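PDB 5Z3K: glucosidase from Croceicoccus marinus, which probably hydrolyses O-glycosidic bonds, acting as a beta-glucosidase of glycoside hydrolase family 39. Local coordinates for residues D44-A49 with F302-G307; G325-N328 with F334-V337; S422-E427 with G474-E479; R442-R447 with E452-H457. One frame throughout, in Å; residues are numbered along the deposited sequence.

The contacts come in series along the chain, except that contact 4 is nested inside the loop closed by contact 3. Contact 1 belongs to the barrel domain and joins helix 43-48 to the loop after the last barrel strand, 298-301. Contact 2 sits about 7 Å away, centre to centre, at the N-terminal half of helix 329-341. Contacts 3 and 4 belong to the mixed beta sheet. Their centres lie about 10 Å apart, and Glu476 of contact 3 is salt-bridged to Arg442 and Arg444 of contact 4. Helix 329-341 links the two regions: Leu336 packs on Leu477 and on Tyr443. The set thus runs from the barrel across one helix into the beta domain.

Contact 1. Residues D44-A49 with F302-G307; sequences DVWRNA and FRADTG
The indole of Trp46 meets Ala304 with its NE1 edge, the carbonyl oxygen ahead of NE1 in the ring plane and the methyl off that plane. NE1 donates a hydrogen bond of 2.8 Å to Ala304 O, with an N-H...O angle of 152°. The N-H meets a lone pair in the carbonyl plane. Ala304 CB comes within 3.5 Å of Trp46 NE1, lying to one side of the ring plane near NE1 and CE2. CG of Trp46 stands opposite the carbonyl carbon (chi1 -75°), which swings the ring off helix 43-48 toward the loop.

Ala304 is the centre of an inverse gamma turn, just after the last barrel strand and a cis peptide between Phe302 and Arg303. Next to it, Arg303 holds Asp305 side-on, NE to OD1 at 2.8 Å and NH2 to OD2 at 2.9 Å. Asp305 OD1 also takes the backbone N of Gly307 in an Asx turn. Asp305 OD2 has a further donor in Ile29 N. Phe334 of helix 329-341 touches Ala304, and Thr26 touches Trp46.

A phenylalanine in place of Trp46 would probably leave the buried Ala304 O without its indole donor and open a gap beside the methyl. The bond is neutral and buried, and it pairs one indole N-H with one turn carbonyl. It therefore ties the first helix of the barrel to the loop after its last strand without adding charge.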
loop_
_atom_site.group_PDB
_atom_site.type_symbol
_atom_site.label_atom_id
_atom_site.label_comp_id
_atom_site.label_asym_id
_atom_site.label_seq_id
_atom_site.Cartn_x
_atom_site.Cartn_y
_atom_site.Cartn_z
ATOM N N ASP A 44 7.396 -15.665 -2.426
ATOM C CA ASP A 44 7.944 -15.959 -1.105
ATOM C C ASP A 44 8.413 -14.698 -0.393
ATOM O O ASP A 44 8.412 -14.662 0.839
ATOM C CB ASP A 44 9.100 -16.954 -1.203
ATOM C CG ASP A 44 9.548 -17.453 0.155
ATOM O OD1 ASP A 44 8.762 -18.159 0.824
ATOM O OD2 ASP A 44 10.685 -17.132 0.557
ATOM N N VAL A 45 8.841 -13.671 -1.142
ATOM C CA VAL A 45 9.227 -12.410 -0.506
ATOM C C VAL A 45 7.997 -11.714 0.066
ATOM O O VAL A 45 8.043 -11.145 1.163
ATOM C CB VAL A 45 9.985 -11.491 -1.493
ATOM C CG1 VAL A 45 10.444 -10.190 -0.800
ATOM C CG2 VAL A 45 11.187 -12.206 -2.107
ATOM N N TRP A 46 6.883 -11.733 -0.668
ATOM C CA TRP A 46 5.644 -11.170 -0.128
ATOM C C TRP A 46 5.221 -11.908 1.141
ATOM O O TRP A 46 4.775 -11.292 2.121
ATOM C CB TRP A 46 4.533 -11.233 -1.180
ATOM C CG TRP A 46 4.615 -10.238 -2.290
ATOM C CD1 TRP A 46 5.715 -9.551 -2.707
ATOM C CD2 TRP A 46 3.531 -9.813 -3.130
ATOM N NE1 TRP A 46 5.388 -8.724 -3.759
ATOM C CE2 TRP A 46 4.051 -8.861 -4.034
ATOM C CE3 TRP A 46 2.177 -10.157 -3.211
ATOM C CZ2 TRP A 46 3.263 -8.244 -5.007
ATOM C CZ3 TRP A 46 1.388 -9.542 -4.187
ATOM C CH2 TRP A 46 1.934 -8.599 -5.069
ATOM N N ARG A 47 5.363 -13.235 1.146
ATOM C CA ARG A 47 5.064 -14.020 2.340
ATOM C C ARG A 47 5.959 -13.618 3.502
ATOM O O ARG A 47 5.479 -13.369 4.613
ATOM C CB ARG A 47 5.227 -15.516 2.041
ATOM C CG ARG A 47 4.870 -16.405 3.220
ATOM C CD ARG A 47 5.589 -17.756 3.146
ATOM N NE ARG A 47 7.023 -17.579 2.944
ATOM C CZ ARG A 47 7.882 -17.190 3.880
ATOM N NH1 ARG A 47 7.470 -16.943 5.123
ATOM N NH2 ARG A 47 9.169 -17.058 3.574
ATOM N N ASN A 48 7.273 -13.547 3.263
ATOM C CA ASN A 48 8.201 -13.156 4.321
ATOM C C ASN A 48 7.952 -11.730 4.801
ATOM O O ASN A 48 8.179 -11.417 5.979
ATOM C CB ASN A 48 9.639 -13.308 3.830
ATOM C CG ASN A 48 10.615 -13.388 4.963
ATOM O OD1 ASN A 48 10.454 -14.211 5.866
ATOM N ND2 ASN A 48 11.612 -12.507 4.954
ATOM N N ALA A 49 7.495 -10.850 3.911
ATOM C CA ALA A 49 7.133 -9.498 4.313
ATOM C C ALA A 49 5.789 -9.433 5.027
ATOM O O ALA A 49 5.400 -8.347 5.471
ATOM C CB ALA A 49 7.101 -8.584 3.079
ATOM N N PHE A 302 3.213 1.027 -3.624
ATOM C CA PHE A 302 3.357 0.939 -5.076
ATOM C C PHE A 302 4.841 0.966 -5.436
ATOM O O PHE A 302 5.510 1.971 -5.180
ATOM C CB PHE A 302 2.628 2.115 -5.734
ATOM C CG PHE A 302 2.704 2.124 -7.240
ATOM C CD1 PHE A 302 1.930 1.251 -7.989
ATOM C CD2 PHE A 302 3.543 3.006 -7.904
ATOM C CE1 PHE A 302 1.987 1.253 -9.378
ATOM C CE2 PHE A 302 3.607 3.016 -9.299
ATOM C CZ PHE A 302 2.821 2.136 -10.032
ATOM N N ARG A 303 5.376 -0.123 -6.010
ATOM C CA ARG A 303 4.758 -1.440 -6.185
ATOM C C ARG A 303 5.825 -2.489 -5.859
ATOM O O ARG A 303 7.004 -2.289 -6.188
ATOM C CB ARG A 303 4.234 -1.628 -7.619
ATOM C CG ARG A 303 5.239 -1.251 -8.721
ATOM C CD ARG A 303 4.583 -1.183 -10.121
ATOM N NE ARG A 303 4.376 -2.526 -10.666
ATOM C CZ ARG A 303 3.752 -2.799 -11.811
ATOM N NH1 ARG A 303 3.240 -1.828 -12.566
ATOM N NH2 ARG A 303 3.622 -4.059 -12.194
ATOM N N ALA A 304 5.430 -3.594 -5.214
ATOM C CA ALA A 304 6.378 -4.611 -4.742
ATOM C C ALA A 304 6.636 -5.688 -5.805
ATOM O O ALA A 304 6.428 -6.888 -5.596
ATOM C CB ALA A 304 5.877 -5.238 -3.442
ATOM N N ASP A 305 7.120 -5.252 -6.964
ATOM C CA ASP A 305 7.557 -6.208 -7.980
ATOM C C ASP A 305 8.682 -5.562 -8.778
ATOM O O ASP A 305 9.254 -4.552 -8.357
ATOM C CB ASP A 305 6.378 -6.708 -8.838
ATOM C CG ASP A 305 5.717 -5.617 -9.702
ATOM O OD1 ASP A 305 6.237 -4.480 -9.819
ATOM O OD2 ASP A 305 4.645 -5.926 -10.284
ATOM N N THR A 306 9.029 -6.167 -9.921
ATOM C CA THR A 306 10.104 -5.614 -10.745
ATOM C C THR A 306 9.700 -4.353 -11.484
ATOM O O THR A 306 10.552 -3.747 -12.139
ATOM C CB THR A 306 10.594 -6.633 -11.766
ATOM O OG1 THR A 306 9.580 -6.838 -12.765
ATOM C CG2 THR A 306 10.936 -7.942 -11.068
ATOM N N GLY A 307 8.442 -3.936 -11.393
ATOM C CA GLY A 307 7.986 -2.791 -12.138
ATOM C C GLY A 307 7.609 -3.089 -13.563
ATOM O O GLY A 307 7.189 -2.171 -14.275
#

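Contact 2. Residues G325-N328 with F334-V337; sequences GSQN and FQLV
The N-terminal half of helix 329-341 and the loop before it meet here through two glutamines, Gln327 and Gln335. Gln335 NE2 reaches Gln327 OE1 in a weak hydrogen bond of 3.4 Å, with an N-H...O angle of 145°. The two side chains cross at about a right angle, and their amide planes stand 79° apart. A water completes the link. It donates to Gln327 OE1 at 3.2 Å and to Gln335 OE1 at the same distance. Gln327 OE1 therefore receives both the amide N-H and the water.

Both chains place CG opposite their carbonyl carbon (chi1 -74° in Gln327) and then run extended, so the amides meet well away from the backbones. The firmer partners of Gln335 lie elsewhere. Its OE1 accepts from Asn48 ND2 of helix 43-48, and its NE2 also donates to Thr331 O one turn back in its own helix. These bonds fix the rotation of the amide, and the weak bond to Gln327 follows from it. Val45 packs on both glutamines.

Asn328 comes between Gln327 and the helix and is its N-cap. Its side chain caps a backbone N of the first turn, while its own N donates to Thr331 OG1, as in a capping box. Asn328 ND2 is held in turn by Ile320 O and Glu322 OE2. The whole is a capped helix start, on the helix that follows the last strand of a beta/alpha barrel.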
loop_
_atom_site.group_PDB
_atom_site.type_symbol
_atom_site.label_atom_id
_atom_site.label_comp_id
_atom_site.label_asym_id
_atom_site.label_seq_id
_atom_site.Cartn_x
_atom_site.Cartn_y
_atom_site.Cartn_z
ATOM N N GLY A 325 14.291 -9.716 -10.530
ATOM C CA GLY A 325 13.671 -10.229 -9.334
ATOM C C GLY A 325 14.564 -10.240 -8.115
ATOM O O GLY A 325 14.100 -10.641 -7.037
ATOM N N SER A 326 15.821 -9.813 -8.243
ATOM C CA SER A 326 16.723 -9.867 -7.100
ATOM C C SER A 326 16.452 -8.694 -6.155
ATOM O O SER A 326 15.698 -7.768 -6.470
ATOM C CB SER A 326 18.179 -9.892 -7.559
ATOM O OG SER A 326 18.499 -8.750 -8.325
ATOM N N GLN A 327 17.095 -8.738 -4.987
ATOM C CA GLN A 327 16.718 -7.914 -3.848
ATOM C C GLN A 327 17.745 -6.818 -3.591
ATOM O O GLN A 327 18.858 -6.814 -4.133
ATOM C CB GLN A 327 16.530 -8.786 -2.602
ATOM C CG GLN A 327 15.252 -9.588 -2.677
ATOM C CD GLN A 327 15.133 -10.603 -1.584
ATOM O OE1 GLN A 327 15.450 -10.331 -0.422
ATOM N NE2 GLN A 327 14.681 -11.795 -1.943
ATOM N N ASN A 328 17.339 -5.869 -2.755
ATOM C CA ASN A 328 18.125 -4.666 -2.531
ATOM C C ASN A 328 17.676 -4.058 -1.206
ATOM O O ASN A 328 16.972 -4.698 -0.419
ATOM C CB ASN A 328 17.962 -3.703 -3.712
ATOM C CG ASN A 328 16.507 -3.436 -4.033
ATOM O OD1 ASN A 328 15.669 -3.403 -3.129
ATOM N ND2 ASN A 328 16.186 -3.278 -5.322
ATOM N N PHE A 334 11.110 -3.222 2.811
ATOM C CA PHE A 334 9.731 -3.666 2.630
ATOM C C PHE A 334 9.410 -4.861 3.521
ATOM O O PHE A 334 8.349 -4.898 4.159
ATOM C CB PHE A 334 9.491 -3.999 1.159
ATOM C CG PHE A 334 8.075 -4.422 0.846
ATOM C CD1 PHE A 334 7.069 -3.477 0.677
ATOM C CD2 PHE A 334 7.755 -5.766 0.705
ATOM C CE1 PHE A 334 5.767 -3.865 0.372
ATOM C CE2 PHE A 334 6.452 -6.166 0.400
ATOM C CZ PHE A 334 5.457 -5.213 0.240
ATOM N N GLN A 335 10.326 -5.837 3.605
ATOM C CA GLN A 335 10.098 -6.994 4.462
ATOM C C GLN A 335 10.148 -6.619 5.940
ATOM O O GLN A 335 9.305 -7.071 6.722
ATOM C CB GLN A 335 11.126 -8.086 4.157
ATOM C CG GLN A 335 10.974 -8.708 2.764
ATOM C CD GLN A 335 12.141 -9.617 2.419
ATOM O OE1 GLN A 335 12.165 -10.785 2.802
ATOM N NE2 GLN A 335 13.116 -9.079 1.708
ATOM N N LEU A 336 11.137 -5.819 6.355
ATOM C CA LEU A 336 11.242 -5.490 7.776
ATOM C C LEU A 336 10.041 -4.672 8.242
ATOM O O LEU A 336 9.572 -4.841 9.377
ATOM C CB LEU A 336 12.532 -4.729 8.054
ATOM C CG LEU A 336 13.846 -5.362 7.595
ATOM C CD1 LEU A 336 14.985 -4.533 8.144
ATOM C CD2 LEU A 336 13.958 -6.812 8.028
ATOM N N VAL A 337 9.540 -3.776 7.386
ATOM C CA VAL A 337 8.319 -3.036 7.713
ATOM C C VAL A 337 7.150 -3.996 7.908
ATOM O O VAL A 337 6.445 -3.955 8.923
ATOM C CB VAL A 337 8.001 -1.998 6.619
ATOM C CG1 VAL A 337 6.573 -1.527 6.749
ATOM C CG2 VAL A 337 8.971 -0.819 6.671
HETATM O O HOH W 1 14.705 -12.488 1.880
#

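Contact 3. Residues S422-E427 with G474-E479; sequences SGYTLE and GVELIE
Tyr424 OH donates a very short hydrogen bond to Glu476 OE1, at 2.5 Å. The carboxylate oxygen sits at the edge of the phenol ring, close to its plane, and the ring and carboxylate planes are 77° apart. Ile478 CD1 lies 3.4 Å from the same Tyr424 OH, roughly at a right angle to the hydrogen bond. Farther along the strands, Leu426 CD2 meets Ile478 CG1 at 4.3 Å.

The torsions explain how the groups reach each other. Tyr424 CG stands between its backbone N and carbonyl carbon, the crowded position (chi1 69°), with the ring directed at strand 474-482. Glu476 leaves its own strand with CG opposite the backbone N and then bends at chi2. The second oxygen, OE2, is salt-bridged to Arg442 NH1 and Arg444 NE. These two arginines are likely to favour the ionised carboxylate and to hold it in place for the phenol. Asn468 of strand 464-469 touches both Tyr424 and Glu476.

A phenylalanine at Tyr424 would probably leave Glu476 OE1 without its phenol donor, with the carboxylate held from the arginine side. Strands 423-427 and 474-479 are not paired. Their axes run 10.8 Å apart, nearly in the same direction, and the side chains fill the space between. One strongly curled sheet thus packs against itself, an arrangement typical of the beta-sandwich domain that accompanies the barrel in family 39.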
loop_
_atom_site.group_PDB
_atom_site.type_symbol
_atom_site.label_atom_id
_atom_site.label_comp_id
_atom_site.label_asym_id
_atom_site.label_seq_id
_atom_site.Cartn_x
_atom_site.Cartn_y
_atom_site.Cartn_z
ATOM N N SER A 422 24.014 9.574 13.856
ATOM C CA SER A 422 24.882 8.573 13.262
ATOM C C SER A 422 24.692 7.206 13.898
ATOM O O SER A 422 25.287 6.230 13.434
ATOM C CB SER A 422 26.343 9.011 13.385
ATOM O OG SER A 422 26.744 9.038 14.742
ATOM N N GLY A 423 23.874 7.113 14.939
ATOM C CA GLY A 423 23.626 5.839 15.586
ATOM C C GLY A 423 22.593 6.006 16.676
ATOM O O GLY A 423 22.008 7.078 16.854
ATOM N N TYR A 424 22.371 4.921 17.410
ATOM C CA TYR A 424 21.327 4.890 18.421
ATOM C C TYR A 424 21.765 3.974 19.551
ATOM O O TYR A 424 22.588 3.072 19.371
ATOM C CB TYR A 424 19.981 4.405 17.833
ATOM C CG TYR A 424 20.013 2.939 17.457
ATOM C CD1 TYR A 424 19.699 1.951 18.388
ATOM C CD2 TYR A 424 20.401 2.534 16.179
ATOM C CE1 TYR A 424 19.764 0.609 18.057
ATOM C CE2 TYR A 424 20.451 1.195 15.841
ATOM C CZ TYR A 424 20.133 0.240 16.781
ATOM O OH TYR A 424 20.198 -1.097 16.451
ATOM N N THR A 425 21.196 4.202 20.721
ATOM C CA THR A 425 21.184 3.179 21.751
ATOM C C THR A 425 19.735 2.984 22.168
ATOM O O THR A 425 18.954 3.934 22.161
ATOM C CB THR A 425 22.084 3.531 22.949
ATOM O OG1 THR A 425 22.037 2.460 23.900
ATOM C CG2 THR A 425 21.624 4.828 23.607
ATOM N N LEU A 426 19.372 1.737 22.474
ATOM C CA LEU A 426 17.980 1.338 22.637
ATOM C C LEU A 426 17.868 0.466 23.876
ATOM O O LEU A 426 18.506 -0.585 23.945
ATOM C CB LEU A 426 17.491 0.567 21.397
ATOM C CG LEU A 426 16.224 -0.282 21.559
ATOM C CD1 LEU A 426 15.003 0.610 21.841
ATOM C CD2 LEU A 426 15.982 -1.158 20.315
ATOM N N GLU A 427 17.053 0.874 24.848
ATOM C CA GLU A 427 16.865 0.081 26.060
ATOM C C GLU A 427 15.471 -0.534 26.055
ATOM O O GLU A 427 14.465 0.188 26.047
ATOM C CB GLU A 427 17.072 0.922 27.319
ATOM C CG GLU A 427 16.822 0.137 28.604
ATOM C CD GLU A 427 17.546 0.707 29.815
ATOM O OE1 GLU A 427 18.395 1.612 29.657
ATOM O OE2 GLU A 427 17.268 0.231 30.933
ATOM N N GLY A 474 19.283 4.430 6.348
ATOM C CA GLY A 474 19.392 3.055 6.802
ATOM C C GLY A 474 18.172 2.668 7.608
ATOM O O GLY A 474 17.511 3.514 8.220
ATOM N N VAL A 475 17.870 1.369 7.588
ATOM C CA VAL A 475 16.705 0.785 8.242
ATOM C C VAL A 475 17.167 -0.424 9.045
ATOM O O VAL A 475 17.920 -1.263 8.534
ATOM C CB VAL A 475 15.618 0.377 7.219
ATOM C CG1 VAL A 475 14.409 -0.237 7.926
ATOM C CG2 VAL A 475 15.195 1.587 6.381
ATOM N N GLU A 476 16.784 -0.473 10.316
ATOM C CA GLU A 476 17.180 -1.583 11.172
ATOM C C GLU A 476 16.032 -2.207 11.961
ATOM O O GLU A 476 15.218 -1.505 12.560
ATOM C CB GLU A 476 18.288 -1.142 12.133
ATOM C CG GLU A 476 18.963 -2.287 12.869
ATOM C CD GLU A 476 20.452 -2.065 13.049
ATOM O OE1 GLU A 476 20.861 -1.635 14.149
ATOM O OE2 GLU A 476 21.213 -2.321 12.094
ATOM N N LEU A 477 15.980 -3.534 11.953
ATOM C CA LEU A 477 14.983 -4.279 12.712
ATOM C C LEU A 477 15.716 -5.022 13.809
ATOM O O LEU A 477 16.633 -5.795 13.526
ATOM C CB LEU A 477 14.208 -5.269 11.838
ATOM C CG LEU A 477 13.213 -6.155 12.591
ATOM C CD1 LEU A 477 12.099 -5.297 13.175
ATOM C CD2 LEU A 477 12.617 -7.216 11.646
ATOM N N ILE A 478 15.332 -4.769 15.048
ATOM C CA ILE A 478 15.846 -5.497 16.194
ATOM C C ILE A 478 14.771 -6.475 16.608
ATOM O O ILE A 478 13.633 -6.073 16.879
ATOM C CB ILE A 478 16.200 -4.556 17.358
ATOM C CG1 ILE A 478 17.185 -3.479 16.902
ATOM C CG2 ILE A 478 16.700 -5.369 18.562
ATOM C CD1 ILE A 478 18.445 -4.028 16.244
ATOM N N GLU A 479 15.123 -7.752 16.670
ATOM C CA GLU A 479 14.178 -8.798 17.023
ATOM C C GLU A 479 14.658 -9.473 18.298
ATOM O O GLU A 479 15.777 -9.994 18.337
ATOM C CB GLU A 479 14.054 -9.816 15.887
ATOM C CG GLU A 479 12.820 -10.662 15.982
ATOM C CD GLU A 479 12.498 -11.320 14.658
ATOM O OE1 GLU A 479 11.779 -10.709 13.832
ATOM O OE2 GLU A 479 13.005 -12.438 14.446
#

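Contact 4. Residues R442-R447 with E452-H457; sequences RYRADR and EMLDSH
Arg442 and Asp455 form a side-on salt bridge across the beta hairpin of strands 438-446 and 452-459. Arg442 NE donates to Asp455 OD1 at 3.0 Å, and Arg442 NH2 to Asp455 OD2 at 2.8 Å. OD2 lies in the guanidinium plane, but NH2 meets it from above the carboxylate plane, since the two planes are turned 48° apart. The arginine leaves its strand with CG anti to the backbone N and then bends at chi3 (84°), which brings NE and NH2 alongside the carboxylate. Glu476 of strand 474-482 takes up the far sides of Arg442 and Arg444. Arg444 NH1 is held by Asp446 OD2.

The backbones are joined beneath these charges. Leu454 N donates to Arg442 O at 2.7 Å in a nearly straight bond of 171°. Arg442 N bonds to Asp455 O, and Arg444 N to Glu452 O. Arg442 thus faces two residues of the other strand, and Leu454 has helix-like backbone angles. This is consistent with a classic beta bulge at Leu454 and Asp455.

Leu454 packs on the arginines. Its CB lies over one face of the Arg442 guanidinium, and its CD1 touches Arg444 CB at 3.5 Å. On the other face of the sheet, Tyr443 pairs with Met453, present as selenomethionine. Leu336 of helix 329-341 also packs on Tyr443. Tyr443 CE2 comes within 3.8 Å of Met453 CB, and the methyl CE of Met453 curls back to 3.9 Å from Tyr443 OH.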
loop_
_atom_site.group_PDB
_atom_site.type_symbol
_atom_site.label_atom_id
_atom_site.label_comp_id
_atom_site.label_asym_id
_atom_site.label_seq_id
_atom_site.Cartn_x
_atom_site.Cartn_y
_atom_site.Cartn_z
ATOM N N ARG A 442 19.550 -8.801 14.730
ATOM C CA ARG A 442 19.473 -7.507 14.062
ATOM C C ARG A 442 19.541 -7.695 12.551
ATOM O O ARG A 442 20.425 -8.404 12.059
ATOM C CB ARG A 442 20.607 -6.599 14.544
ATOM C CG ARG A 442 20.920 -5.410 13.653
ATOM C CD ARG A 442 21.984 -4.504 14.315
ATOM N NE ARG A 442 23.358 -4.949 14.081
ATOM C CZ ARG A 442 24.188 -4.413 13.185
ATOM N NH1 ARG A 442 23.788 -3.408 12.411
ATOM N NH2 ARG A 442 25.424 -4.881 13.064
ATOM N N TYR A 443 18.607 -7.057 11.824
ATOM C CA TYR A 443 18.560 -7.042 10.364
ATOM C C TYR A 443 18.711 -5.611 9.858
ATOM O O TYR A 443 18.209 -4.666 10.474
ATOM C CB TYR A 443 17.235 -7.618 9.817
ATOM C CG TYR A 443 16.845 -8.957 10.387
ATOM C CD1 TYR A 443 16.209 -9.049 11.617
ATOM C CD2 TYR A 443 17.089 -10.131 9.684
ATOM C CE1 TYR A 443 15.845 -10.275 12.145
ATOM C CE2 TYR A 443 16.729 -11.359 10.205
ATOM C CZ TYR A 443 16.107 -11.422 11.432
ATOM O OH TYR A 443 15.747 -12.632 11.956
ATOM N N ARG A 444 19.370 -5.457 8.705
ATOM C CA ARG A 444 19.758 -4.139 8.211
ATOM C C ARG A 444 19.473 -3.997 6.724
ATOM O O ARG A 444 19.817 -4.882 5.939
ATOM C CB ARG A 444 21.257 -3.901 8.456
ATOM C CG ARG A 444 21.829 -2.683 7.781
ATOM C CD ARG A 444 21.306 -1.401 8.432
ATOM N NE ARG A 444 21.720 -1.289 9.831
ATOM C CZ ARG A 444 22.809 -0.644 10.240
ATOM N NH1 ARG A 444 23.610 -0.057 9.359
ATOM N NH2 ARG A 444 23.096 -0.577 11.537
ATOM N N ALA A 445 18.881 -2.870 6.330
ATOM C CA ALA A 445 18.746 -2.516 4.918
ATOM C C ALA A 445 19.350 -1.132 4.733
ATOM O O ALA A 445 18.856 -0.156 5.301
ATOM C CB ALA A 445 17.288 -2.552 4.458
ATOM N N ASP A 446 20.442 -1.051 3.983
ATOM C CA ASP A 446 21.105 0.230 3.769
ATOM C C ASP A 446 21.958 0.104 2.506
ATOM O O ASP A 446 21.750 -0.808 1.698
ATOM C CB ASP A 446 21.890 0.655 5.028
ATOM C CG ASP A 446 23.057 -0.265 5.354
ATOM O OD1 ASP A 446 23.407 -1.147 4.540
ATOM O OD2 ASP A 446 23.657 -0.080 6.438
ATOM N N ARG A 447 22.908 1.026 2.327
ATOM C CA ARG A 447 23.694 1.036 1.098
ATOM C C ARG A 447 24.537 -0.221 0.940
ATOM O O ARG A 447 24.992 -0.517 -0.175
ATOM C CB ARG A 447 24.587 2.277 1.054
ATOM C CG ARG A 447 25.620 2.344 2.162
ATOM C CD ARG A 447 26.751 3.315 1.810
ATOM N NE ARG A 447 26.275 4.593 1.270
ATOM C CZ ARG A 447 26.389 4.963 -0.005
ATOM N NH1 ARG A 447 26.952 4.147 -0.892
ATOM N NH2 ARG A 447 25.935 6.145 -0.396
ATOM N N GLU A 452 19.216 -8.532 5.284
ATOM C CA GLU A 452 19.666 -9.764 5.911
ATOM C C GLU A 452 20.094 -9.505 7.353
ATOM O O GLU A 452 20.304 -8.359 7.777
ATOM C CB GLU A 452 20.834 -10.400 5.132
ATOM C CG GLU A 452 22.195 -9.673 5.274
ATOM C CD GLU A 452 22.385 -8.575 4.232
ATOM O OE1 GLU A 452 21.368 -8.079 3.705
ATOM O OE2 GLU A 452 23.546 -8.205 3.935
HETATM N N MSE A 453 20.215 -10.599 8.102
HETATM C CA MSE A 453 20.661 -10.559 9.493
HETATM C C MSE A 453 22.117 -10.144 9.566
HETATM O O MSE A 453 22.948 -10.657 8.815
HETATM C CB MSE A 453 20.480 -11.917 10.158
HETATM C CG MSE A 453 20.896 -11.940 11.613
HETATM SE SE MSE A 453 20.984 -13.756 12.317
HETATM C CE MSE A 453 19.185 -14.391 11.924
ATOM N N LEU A 454 22.441 -9.223 10.469
ATOM C CA LEU A 454 23.826 -8.782 10.606
ATOM C C LEU A 454 24.551 -9.446 11.763
ATOM O O LEU A 454 25.729 -9.815 11.625
ATOM C CB LEU A 454 23.888 -7.264 10.773
ATOM C CG LEU A 454 23.505 -6.439 9.541
ATOM C CD1 LEU A 454 24.327 -5.168 9.498
ATOM C CD2 LEU A 454 23.668 -7.232 8.242
ATOM N N ASP A 455 23.878 -9.623 12.893
ATOM C CA ASP A 455 24.487 -10.260 14.050
ATOM C C ASP A 455 23.383 -10.739 14.977
ATOM O O ASP A 455 22.197 -10.466 14.763
ATOM C CB ASP A 455 25.450 -9.322 14.791
ATOM C CG ASP A 455 24.914 -7.916 14.934
ATOM O OD1 ASP A 455 23.685 -7.760 15.067
ATOM O OD2 ASP A 455 25.730 -6.965 14.925
ATOM N N SER A 456 23.798 -11.449 16.018
ATOM C CA SER A 456 22.877 -12.012 16.990
ATOM C C SER A 456 23.677 -12.519 18.176
ATOM O O SER A 456 24.857 -12.867 18.052
ATOM C CB SER A 456 22.044 -13.145 16.398
ATOM O OG SER A 456 22.834 -14.301 16.248
ATOM N N HIS A 457 23.005 -12.582 19.318
ATOM C CA HIS A 457 23.580 -13.161 20.521
ATOM C C HIS A 457 22.441 -13.589 21.429
ATOM O O HIS A 457 21.275 -13.240 21.215
ATOM C CB HIS A 457 24.518 -12.178 21.233
ATOM C CG HIS A 457 23.802 -11.160 22.066
ATOM N ND1 HIS A 457 23.432 -9.925 21.578
ATOM C CD2 HIS A 457 23.380 -11.198 23.353
ATOM C CE1 HIS A 457 22.816 -9.243 22.529
ATOM N NE2 HIS A 457 22.775 -9.991 23.618
#